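CopN (PDB 4NRH) probably acts as a type III secretion gatekeeper of Chlamydia pneumoniae, working with its bound chaperone to direct the secretion of translocator proteins. Local coordinates at residues A[233-238]-A[248-253]; A[164-169]-A[183-188]; A[116-121]-A[155-160]. All blocks are in the same frame, centred on the assembly; numbering follows the deposited sequence.

Contact 1 (A[233-238]-A[248-253]); sequences YHKIIN and EREVRN
Glu-250 meets Lys-235 and Ile-236 in a mixed apolar and ionic contact between consecutive helices, 226-237 and 244-255, in the third helical domain toward the C-terminal end of CopN. The contact is small, and its apolar half is made by the aliphatic part of the glutamate: Glu-250 CG lies 3.8 Å from Ile-236 CD1 and equally close to CG1 of the same side chain. Ile-236 is buried and continues inward onto Phe-269 and Leu-290, so it ties the pair to helices 259-272 and 284-301.

At the outer side Lys-235 runs out fully extended, with CG anti to the backbone N (chi1 -173°), and crosses the carboxylate at a slant. Its NZ reaches Glu-250 OE1 at 3.7 Å, a long salt bridge, while Lys-235 CD passes 3.8 Å from OE1. A bend at chi2 of Glu-250 (64°) turns the carboxylate out of line with the chain before it, and OE2 is hydrogen-bonded to Ser-232.

The carboxylate is thus probably held more by the Ser-232 hydroxyl than by the lysine. At this separation the exposed ammonium group probably adds only a modest, solvent-screened attraction, leaving close packing to the methylene carbons.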
loop_
_atom_site.group_PDB
_atom_site.type_symbol
_atom_site.label_atom_id
_atom_site.label_comp_id
_atom_site.label_asym_id
_atom_site.label_seq_id
_atom_site.Cartn_x
_atom_site.Cartn_y
_atom_site.Cartn_z
ATOM N N TYR A 233 5.136 -6.430 -17.198
ATOM C CA TYR A 233 4.537 -5.181 -16.735
ATOM C C TYR A 233 5.353 -4.567 -15.601
ATOM O O TYR A 233 5.636 -3.369 -15.603
ATOM C CB TYR A 233 3.094 -5.431 -16.288
ATOM C CG TYR A 233 2.344 -4.208 -15.810
ATOM C CD1 TYR A 233 2.134 -3.121 -16.649
ATOM C CD2 TYR A 233 1.817 -4.154 -14.526
ATOM C CE1 TYR A 233 1.438 -2.006 -16.214
ATOM C CE2 TYR A 233 1.118 -3.049 -14.083
ATOM C CZ TYR A 233 0.931 -1.976 -14.930
ATOM O OH TYR A 233 0.237 -0.873 -14.486
ATOM N N HIS A 234 5.729 -5.398 -14.635
ATOM C CA HIS A 234 6.510 -4.947 -13.489
ATOM C C HIS A 234 7.945 -4.615 -13.883
ATOM O O HIS A 234 8.557 -3.711 -13.316
ATOM C CB HIS A 234 6.496 -6.009 -12.390
ATOM C CG HIS A 234 5.153 -6.203 -11.761
ATOM N ND1 HIS A 234 4.709 -7.428 -11.314
ATOM C CD2 HIS A 234 4.156 -5.324 -11.504
ATOM C CE1 HIS A 234 3.495 -7.296 -10.810
ATOM N NE2 HIS A 234 3.137 -6.028 -10.911
ATOM N N LYS A 235 8.476 -5.353 -14.852
ATOM C CA LYS A 235 9.807 -5.081 -15.386
ATOM C C LYS A 235 9.843 -3.704 -16.034
ATOM O O LYS A 235 10.806 -2.952 -15.880
ATOM C CB LYS A 235 10.211 -6.151 -16.402
ATOM C CG LYS A 235 11.645 -6.039 -16.892
ATOM C CD LYS A 235 12.035 -7.246 -17.730
ATOM C CE LYS A 235 13.421 -7.080 -18.333
ATOM N NZ LYS A 235 13.789 -8.237 -19.199
ATOM N N ILE A 236 8.778 -3.384 -16.761
ATOM C CA ILE A 236 8.652 -2.097 -17.430
ATOM C C ILE A 236 8.430 -0.966 -16.422
ATOM O O ILE A 236 9.025 0.105 -16.541
ATOM C CB ILE A 236 7.506 -2.125 -18.459
ATOM C CG1 ILE A 236 7.848 -3.082 -19.601
ATOM C CG2 ILE A 236 7.250 -0.746 -19.014
ATOM C CD1 ILE A 236 6.789 -3.152 -20.678
ATOM N N ILE A 237 7.577 -1.212 -15.429
ATOM C CA ILE A 237 7.324 -0.228 -14.378
ATOM C C ILE A 237 8.592 0.065 -13.578
ATOM O O ILE A 237 8.877 1.215 -13.241
ATOM C CB ILE A 237 6.213 -0.705 -13.416
ATOM C CG1 ILE A 237 4.844 -0.602 -14.087
ATOM C CG2 ILE A 237 6.212 0.113 -12.134
ATOM C CD1 ILE A 237 3.698 -0.933 -13.160
ATOM N N ASN A 238 9.366 -0.979 -13.303
ATOM C CA ASN A 238 10.585 -0.846 -12.513
ATOM C C ASN A 238 11.756 -0.299 -13.326
ATOM O O ASN A 238 12.875 -0.188 -12.822
ATOM C CB ASN A 238 10.963 -2.190 -11.888
ATOM C CG ASN A 238 10.154 -2.502 -10.642
ATOM O OD1 ASN A 238 10.586 -2.228 -9.522
ATOM N ND2 ASN A 238 8.971 -3.075 -10.832
ATOM N N GLU A 248 8.414 -1.483 -26.442
ATOM C CA GLU A 248 8.037 -2.253 -27.623
ATOM C C GLU A 248 8.798 -3.573 -27.686
ATOM O O GLU A 248 8.223 -4.615 -28.005
ATOM C CB GLU A 248 8.287 -1.444 -28.899
ATOM C CG GLU A 248 7.943 -2.192 -30.178
ATOM C CD GLU A 248 8.267 -1.398 -31.428
ATOM O OE1 GLU A 248 8.668 -0.222 -31.301
ATOM O OE2 GLU A 248 8.124 -1.952 -32.538
ATOM N N ARG A 249 10.090 -3.521 -27.379
ATOM C CA ARG A 249 10.935 -4.710 -27.397
ATOM C C ARG A 249 10.477 -5.737 -26.367
ATOM O O ARG A 249 10.475 -6.938 -26.635
ATOM C CB ARG A 249 12.396 -4.337 -27.138
ATOM C CG ARG A 249 13.370 -5.484 -27.351
ATOM C CD ARG A 249 14.805 -5.052 -27.096
ATOM N NE ARG A 249 15.027 -4.713 -25.693
ATOM C CZ ARG A 249 16.224 -4.513 -25.151
ATOM N NH1 ARG A 249 17.317 -4.618 -25.894
ATOM N NH2 ARG A 249 16.329 -4.208 -23.864
ATOM N N GLU A 250 10.096 -5.254 -25.189
ATOM C CA GLU A 250 9.636 -6.121 -24.111
ATOM C C GLU A 250 8.352 -6.845 -24.506
ATOM O O GLU A 250 8.184 -8.032 -24.227
ATOM C CB GLU A 250 9.416 -5.314 -22.830
ATOM C CG GLU A 250 8.892 -6.131 -21.657
ATOM C CD GLU A 250 9.867 -7.201 -21.205
ATOM O OE1 GLU A 250 11.089 -7.015 -21.391
ATOM O OE2 GLU A 250 9.413 -8.232 -20.666
ATOM N N VAL A 251 7.449 -6.117 -25.157
ATOM C CA VAL A 251 6.193 -6.687 -25.625
ATOM C C VAL A 251 6.426 -7.718 -26.730
ATOM O O VAL A 251 5.796 -8.776 -26.743
ATOM C CB VAL A 251 5.240 -5.585 -26.137
ATOM C CG1 VAL A 251 4.039 -6.193 -26.846
ATOM C CG2 VAL A 251 4.787 -4.704 -24.984
ATOM N N ARG A 252 7.343 -7.412 -27.643
ATOM C CA ARG A 252 7.679 -8.328 -28.730
ATOM C C ARG A 252 8.318 -9.618 -28.223
ATOM O O ARG A 252 8.051 -10.696 -28.751
ATOM C CB ARG A 252 8.602 -7.644 -29.739
ATOM C CG ARG A 252 7.902 -6.590 -30.579
ATOM C CD ARG A 252 8.822 -5.999 -31.631
ATOM N NE ARG A 252 8.152 -4.959 -32.407
ATOM C CZ ARG A 252 7.315 -5.200 -33.411
ATOM N NH1 ARG A 252 7.042 -6.448 -33.767
ATOM N NH2 ARG A 252 6.750 -4.192 -34.061
ATOM N N ASN A 253 9.168 -9.506 -27.207
ATOM C CA ASN A 253 9.744 -10.685 -26.568
ATOM C C ASN A 253 8.664 -11.517 -25.885
ATOM O O ASN A 253 8.811 -12.725 -25.704
ATOM C CB ASN A 253 10.811 -10.283 -25.547
ATOM C CG ASN A 253 12.033 -9.663 -26.193
ATOM O OD1 ASN A 253 12.264 -9.821 -27.392
ATOM N ND2 ASN A 253 12.826 -8.953 -25.398
#

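Contact 2 (A[164-169]-A[183-188]); sequences KGMATG and QVLMTE. Unlike the reference sequence in segment 164-169: Gly-169 (reference Glu).
Met-166 and Met-186 both hold CG anti to their own carbonyl carbon, beside the backbone N (chi1 -74° and -67°), and this sends the two thioether chains across the gap between helices 152-172 and 179-215. Each chain runs straight through chi2 and bends at chi3, with opposite sense, which turns the methyl groups off the line of the chain. The side chains then slide past each other in opposite directions.

Met-166 folds around one carbon of its partner: its CB is 3.7 Å from Met-186 CG, and its CE comes to the same CG at 3.7 Å. Its sulfur takes another neighbour, because Met-166 SD sits 3.6 Å from Leu-185 CB, where the two side chains cross at about a right angle. In return the methyl of Met-186 reaches over to the next residue of the facing helix, with CE 4.3 Å from Ala-167 CB and 4.2 Å from Ala-167 N. The side chains that meet here are all apolar, the two thioethers and Leu-185 CB packing against one another between the helices.

Around this pair, Met-166 also packs on Tyr-129 and Thr-133 of helix 122-133, and Met-186 on Met-163 and Leu-170. On the other side of helix 179-215, Thr-187 touches Asp-29 of the chaperone chain.

The local axes approach to 10.1 Å at an angle of 160° between their directions. Two successive helices running nearly antiparallel, with a buried methionine from each at the point of nearest CA approach, form an antiparallel helical hairpin, here part of the all-helical middle of CopN.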
loop_
_atom_site.group_PDB
_atom_site.type_symbol
_atom_site.label_atom_id
_atom_site.label_comp_id
_atom_site.label_asym_id
_atom_site.label_seq_id
_atom_site.Cartn_x
_atom_site.Cartn_y
_atom_site.Cartn_z
ATOM N N LYS A 164 -3.360 -8.245 9.327
ATOM C CA LYS A 164 -4.151 -8.282 10.551
ATOM C C LYS A 164 -3.315 -8.795 11.721
ATOM O O LYS A 164 -3.377 -8.257 12.828
ATOM C CB LYS A 164 -5.392 -9.156 10.359
ATOM C CG LYS A 164 -6.175 -9.423 11.635
ATOM C CD LYS A 164 -6.877 -8.168 12.126
ATOM C CE LYS A 164 -7.701 -8.447 13.371
ATOM N NZ LYS A 164 -8.404 -7.227 13.854
ATOM N N GLY A 165 -2.534 -9.840 11.464
ATOM C CA GLY A 165 -1.644 -10.399 12.464
ATOM C C GLY A 165 -0.573 -9.423 12.909
ATOM O O GLY A 165 -0.285 -9.309 14.100
ATOM N N MET A 166 0.023 -8.718 11.950
ATOM C CA MET A 166 1.099 -7.779 12.247
ATOM C C MET A 166 0.565 -6.552 12.980
ATOM O O MET A 166 1.248 -5.983 13.833
ATOM C CB MET A 166 1.824 -7.364 10.965
ATOM C CG MET A 166 2.738 -8.445 10.405
ATOM S SD MET A 166 3.519 -8.013 8.837
ATOM C CE MET A 166 2.096 -7.511 7.879
ATOM N N ALA A 167 -0.654 -6.147 12.638
ATOM C CA ALA A 167 -1.318 -5.052 13.338
ATOM C C ALA A 167 -1.537 -5.422 14.800
ATOM O O ALA A 167 -1.430 -4.579 15.690
ATOM C CB ALA A 167 -2.639 -4.712 12.669
ATOM N N THR A 168 -1.850 -6.693 15.034
ATOM C CA THR A 168 -2.027 -7.211 16.385
ATOM C C THR A 168 -0.688 -7.205 17.117
ATOM O O THR A 168 -0.612 -6.859 18.296
ATOM C CB THR A 168 -2.610 -8.638 16.373
ATOM O OG1 THR A 168 -3.910 -8.620 15.772
ATOM C CG2 THR A 168 -2.719 -9.191 17.789
ATOM N N GLY A 169 0.366 -7.586 16.402
ATOM C CA GLY A 169 1.705 -7.620 16.959
ATOM C C GLY A 169 2.230 -6.253 17.359
ATOM O O GLY A 169 3.087 -6.145 18.233
ATOM N N GLN A 183 6.920 -2.875 11.332
ATOM C CA GLN A 183 6.629 -1.712 10.503
ATOM C C GLN A 183 7.116 -1.920 9.072
ATOM O O GLN A 183 6.381 -1.677 8.115
ATOM C CB GLN A 183 7.276 -0.460 11.095
ATOM C CG GLN A 183 6.297 0.523 11.707
ATOM C CD GLN A 183 6.988 1.755 12.256
ATOM O OE1 GLN A 183 8.005 1.656 12.942
ATOM N NE2 GLN A 183 6.438 2.925 11.955
ATOM N N VAL A 184 8.358 -2.371 8.939
ATOM C CA VAL A 184 8.940 -2.654 7.633
ATOM C C VAL A 184 8.207 -3.812 6.958
ATOM O O VAL A 184 7.963 -3.786 5.752
ATOM C CB VAL A 184 10.441 -2.990 7.750
ATOM C CG1 VAL A 184 11.013 -3.380 6.395
ATOM C CG2 VAL A 184 11.202 -1.809 8.328
ATOM N N LEU A 185 7.848 -4.817 7.750
ATOM C CA LEU A 185 7.122 -5.977 7.244
ATOM C C LEU A 185 5.757 -5.581 6.686
ATOM O O LEU A 185 5.336 -6.078 5.640
ATOM C CB LEU A 185 6.960 -7.025 8.347
ATOM C CG LEU A 185 7.551 -8.417 8.106
ATOM C CD1 LEU A 185 8.393 -8.456 6.841
ATOM C CD2 LEU A 185 8.375 -8.855 9.308
ATOM N N MET A 186 5.070 -4.685 7.389
ATOM C CA MET A 186 3.761 -4.211 6.951
ATOM C C MET A 186 3.890 -3.399 5.668
ATOM O O MET A 186 3.045 -3.497 4.779
ATOM C CB MET A 186 3.089 -3.382 8.049
ATOM C CG MET A 186 2.704 -4.193 9.280
ATOM S SD MET A 186 1.889 -3.231 10.569
ATOM C CE MET A 186 0.228 -3.119 9.910
ATOM N N THR A 187 4.945 -2.594 5.581
ATOM C CA THR A 187 5.221 -1.817 4.377
ATOM C C THR A 187 5.446 -2.733 3.177
ATOM O O THR A 187 4.885 -2.512 2.103
ATOM C CB THR A 187 6.455 -0.907 4.563
ATOM O OG1 THR A 187 6.188 0.068 5.580
ATOM C CG2 THR A 187 6.794 -0.190 3.262
ATOM N N GLU A 188 6.264 -3.763 3.371
ATOM C CA GLU A 188 6.552 -4.734 2.320
ATOM C C GLU A 188 5.310 -5.524 1.921
ATOM O O GLU A 188 5.123 -5.849 0.749
ATOM C CB GLU A 188 7.662 -5.693 2.763
ATOM C CG GLU A 188 9.032 -5.045 2.924
ATOM C CD GLU A 188 9.528 -4.378 1.650
ATOM O OE1 GLU A 188 9.160 -4.837 0.547
ATOM O OE2 GLU A 188 10.288 -3.393 1.753
#

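Contact 3 (A[116-121]-A[155-160]); sequences DQLNVS and MAIVSS
Ala-156 O, the carbonyl just before Ile-157, whose side chain meets Leu-118 across the contact, accepts two bonds from a single residue. Ser-160 N comes to it at 3.1 Å in the ordinary helical pattern, and Ser-160 OG folds back to it at 3.2 Å. The two donors arrive from opposite faces of the carbonyl plane, with the hydroxyl well tilted from that plane; the hydroxyl of Ser-160 thus bonds back to its own helix.

The contact belongs to a helix-loop-helix: residues 116-121 connect helix 108-115 to helix 122-133 and lay the connection against helix 152-172. The loop ends in an N-cap, since Ser-121 OG bonds to Gly-124 N and begins the next helix.

What crosses from loop to helix is hydrocarbon. Leu-118 points its fork at the helix, with CG beside its backbone N (chi1 -55°). CD2 lies wholly against Ile-157, 3.9 Å from its CD1 and just as near to CG2 as the two side chains slide past in opposite directions, while CD1 leans mainly on Val-158 and also comes near Ile-157 CG2. Gln-117 contributes only the root of its side chain, its CB being 4.3 Å from Ile-157 CD1, while the amide end leads away.

Neighbouring elements frame the patch. Ile-157 also leans on Tyr-114 of helix 108-115, and Val-158, the buried member, continues onto Leu-128 of helix 122-133. Thus both helices joined by the loop reach the same turn of helix 152-172. On another face of this turn, Ala-156 packs on Lys-22 of the chaperone chain.

The inner branch of Leu-118 makes the closest touch: crossing Val-158 at about a right angle, its CD1 comes 3.7 Å from Val-158 CG2.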
loop_
_atom_site.group_PDB
_atom_site.type_symbol
_atom_site.label_atom_id
_atom_site.label_comp_id
_atom_site.label_asym_id
_atom_site.label_seq_id
_atom_site.Cartn_x
_atom_site.Cartn_y
_atom_site.Cartn_z
ATOM N N ASP A 116 -11.359 -19.895 7.412
ATOM C CA ASP A 116 -12.733 -20.240 7.062
ATOM C C ASP A 116 -13.083 -19.801 5.641
ATOM O O ASP A 116 -14.058 -20.278 5.060
ATOM C CB ASP A 116 -13.712 -19.614 8.058
ATOM C CG ASP A 116 -13.780 -20.376 9.369
ATOM O OD1 ASP A 116 -13.400 -21.565 9.391
ATOM O OD2 ASP A 116 -14.216 -19.783 10.379
ATOM N N GLN A 117 -12.284 -18.893 5.089
ATOM C CA GLN A 117 -12.526 -18.363 3.753
ATOM C C GLN A 117 -11.613 -19.012 2.715
ATOM O O GLN A 117 -11.741 -18.757 1.519
ATOM C CB GLN A 117 -12.325 -16.846 3.739
ATOM C CG GLN A 117 -13.130 -16.097 4.789
ATOM C CD GLN A 117 -14.625 -16.220 4.575
ATOM O OE1 GLN A 117 -15.110 -16.143 3.447
ATOM N NE2 GLN A 117 -15.365 -16.410 5.661
ATOM N N LEU A 118 -10.695 -19.853 3.178
ATOM C CA LEU A 118 -9.738 -20.503 2.289
ATOM C C LEU A 118 -9.807 -22.023 2.386
ATOM O O LEU A 118 -10.507 -22.570 3.238
ATOM C CB LEU A 118 -8.317 -20.034 2.606
ATOM C CG LEU A 118 -8.061 -18.527 2.598
ATOM C CD1 LEU A 118 -6.694 -18.216 3.185
ATOM C CD2 LEU A 118 -8.182 -17.971 1.187
ATOM N N ASN A 119 -9.078 -22.700 1.506
ATOM C CA ASN A 119 -8.914 -24.144 1.607
ATOM C C ASN A 119 -7.595 -24.460 2.301
ATOM O O ASN A 119 -6.800 -25.273 1.828
ATOM C CB ASN A 119 -8.971 -24.798 0.223
ATOM C CG ASN A 119 -9.145 -26.307 0.295
ATOM O OD1 ASN A 119 -9.709 -26.835 1.253
ATOM N ND2 ASN A 119 -8.660 -27.007 -0.725
ATOM N N VAL A 120 -7.368 -23.796 3.429
ATOM C CA VAL A 120 -6.166 -24.001 4.222
ATOM C C VAL A 120 -6.566 -24.099 5.693
ATOM O O VAL A 120 -7.603 -23.569 6.095
ATOM C CB VAL A 120 -5.145 -22.857 4.007
ATOM C CG1 VAL A 120 -5.669 -21.557 4.597
ATOM C CG2 VAL A 120 -3.787 -23.209 4.601
ATOM N N SER A 121 -5.755 -24.785 6.492
ATOM C CA SER A 121 -6.024 -24.915 7.918
ATOM C C SER A 121 -5.595 -23.657 8.664
ATOM O O SER A 121 -4.682 -22.957 8.226
ATOM C CB SER A 121 -5.304 -26.140 8.486
ATOM O OG SER A 121 -3.904 -25.923 8.548
ATOM N N MET A 155 -4.246 -15.302 -2.509
ATOM C CA MET A 155 -3.154 -14.499 -1.964
ATOM C C MET A 155 -3.634 -13.191 -1.341
ATOM O O MET A 155 -3.048 -12.708 -0.373
ATOM C CB MET A 155 -2.123 -14.194 -3.051
ATOM C CG MET A 155 -1.328 -15.398 -3.517
ATOM S SD MET A 155 -0.041 -14.947 -4.696
ATOM C CE MET A 155 0.333 -16.544 -5.413
ATOM N N ALA A 156 -4.699 -12.625 -1.900
ATOM C CA ALA A 156 -5.254 -11.374 -1.392
ATOM C C ALA A 156 -5.753 -11.533 0.042
ATOM O O ALA A 156 -5.435 -10.723 0.912
ATOM C CB ALA A 156 -6.374 -10.888 -2.295
ATOM N N ILE A 157 -6.535 -12.581 0.279
ATOM C CA ILE A 157 -7.039 -12.879 1.614
ATOM C C ILE A 157 -5.888 -13.210 2.564
ATOM O O ILE A 157 -5.863 -12.755 3.709
ATOM C CB ILE A 157 -8.044 -14.047 1.585
ATOM C CG1 ILE A 157 -9.317 -13.630 0.846
ATOM C CG2 ILE A 157 -8.382 -14.510 2.993
ATOM C CD1 ILE A 157 -10.292 -14.764 0.623
ATOM N N VAL A 158 -4.932 -13.996 2.074
ATOM C CA VAL A 158 -3.760 -14.366 2.859
ATOM C C VAL A 158 -2.949 -13.132 3.256
ATOM O O VAL A 158 -2.485 -13.021 4.391
ATOM C CB VAL A 158 -2.856 -15.349 2.086
ATOM C CG1 VAL A 158 -1.567 -15.602 2.845
ATOM C CG2 VAL A 158 -3.590 -16.657 1.822
ATOM N N SER A 159 -2.794 -12.203 2.318
ATOM C CA SER A 159 -2.073 -10.962 2.578
ATOM C C SER A 159 -2.777 -10.138 3.653
ATOM O O SER A 159 -2.128 -9.508 4.489
ATOM C CB SER A 159 -1.930 -10.141 1.296
ATOM O OG SER A 159 -3.185 -9.636 0.873
ATOM N N SER A 160 -4.106 -10.145 3.623
ATOM C CA SER A 160 -4.900 -9.431 4.617
ATOM C C SER A 160 -4.751 -10.064 5.999
ATOM O O SER A 160 -4.714 -9.361 7.009
ATOM C CB SER A 160 -6.374 -9.398 4.208
ATOM O OG SER A 160 -6.553 -8.656 3.015
#

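Contacts 2 and 3 share helix 152-172, their centres about 17 Å apart: one uses its later turns for a hairpin with helix 179-215, the other its earlier turns to seat a loop. The centre of contact 1 lies about 31 Å from the centre of either, on the two helices that follow 179-215 in the chain. Contact 2 is the buried one and is purely apolar in its side chains. Contacts 1 and 3 are only partly buried, yet differ: contact 3 stays hydrocarbon across its interface, whereas contact 1 adds a long ion pair at its outer side. The chaperone touches residues of the segments in contacts 2 and 3 but none in contact 1.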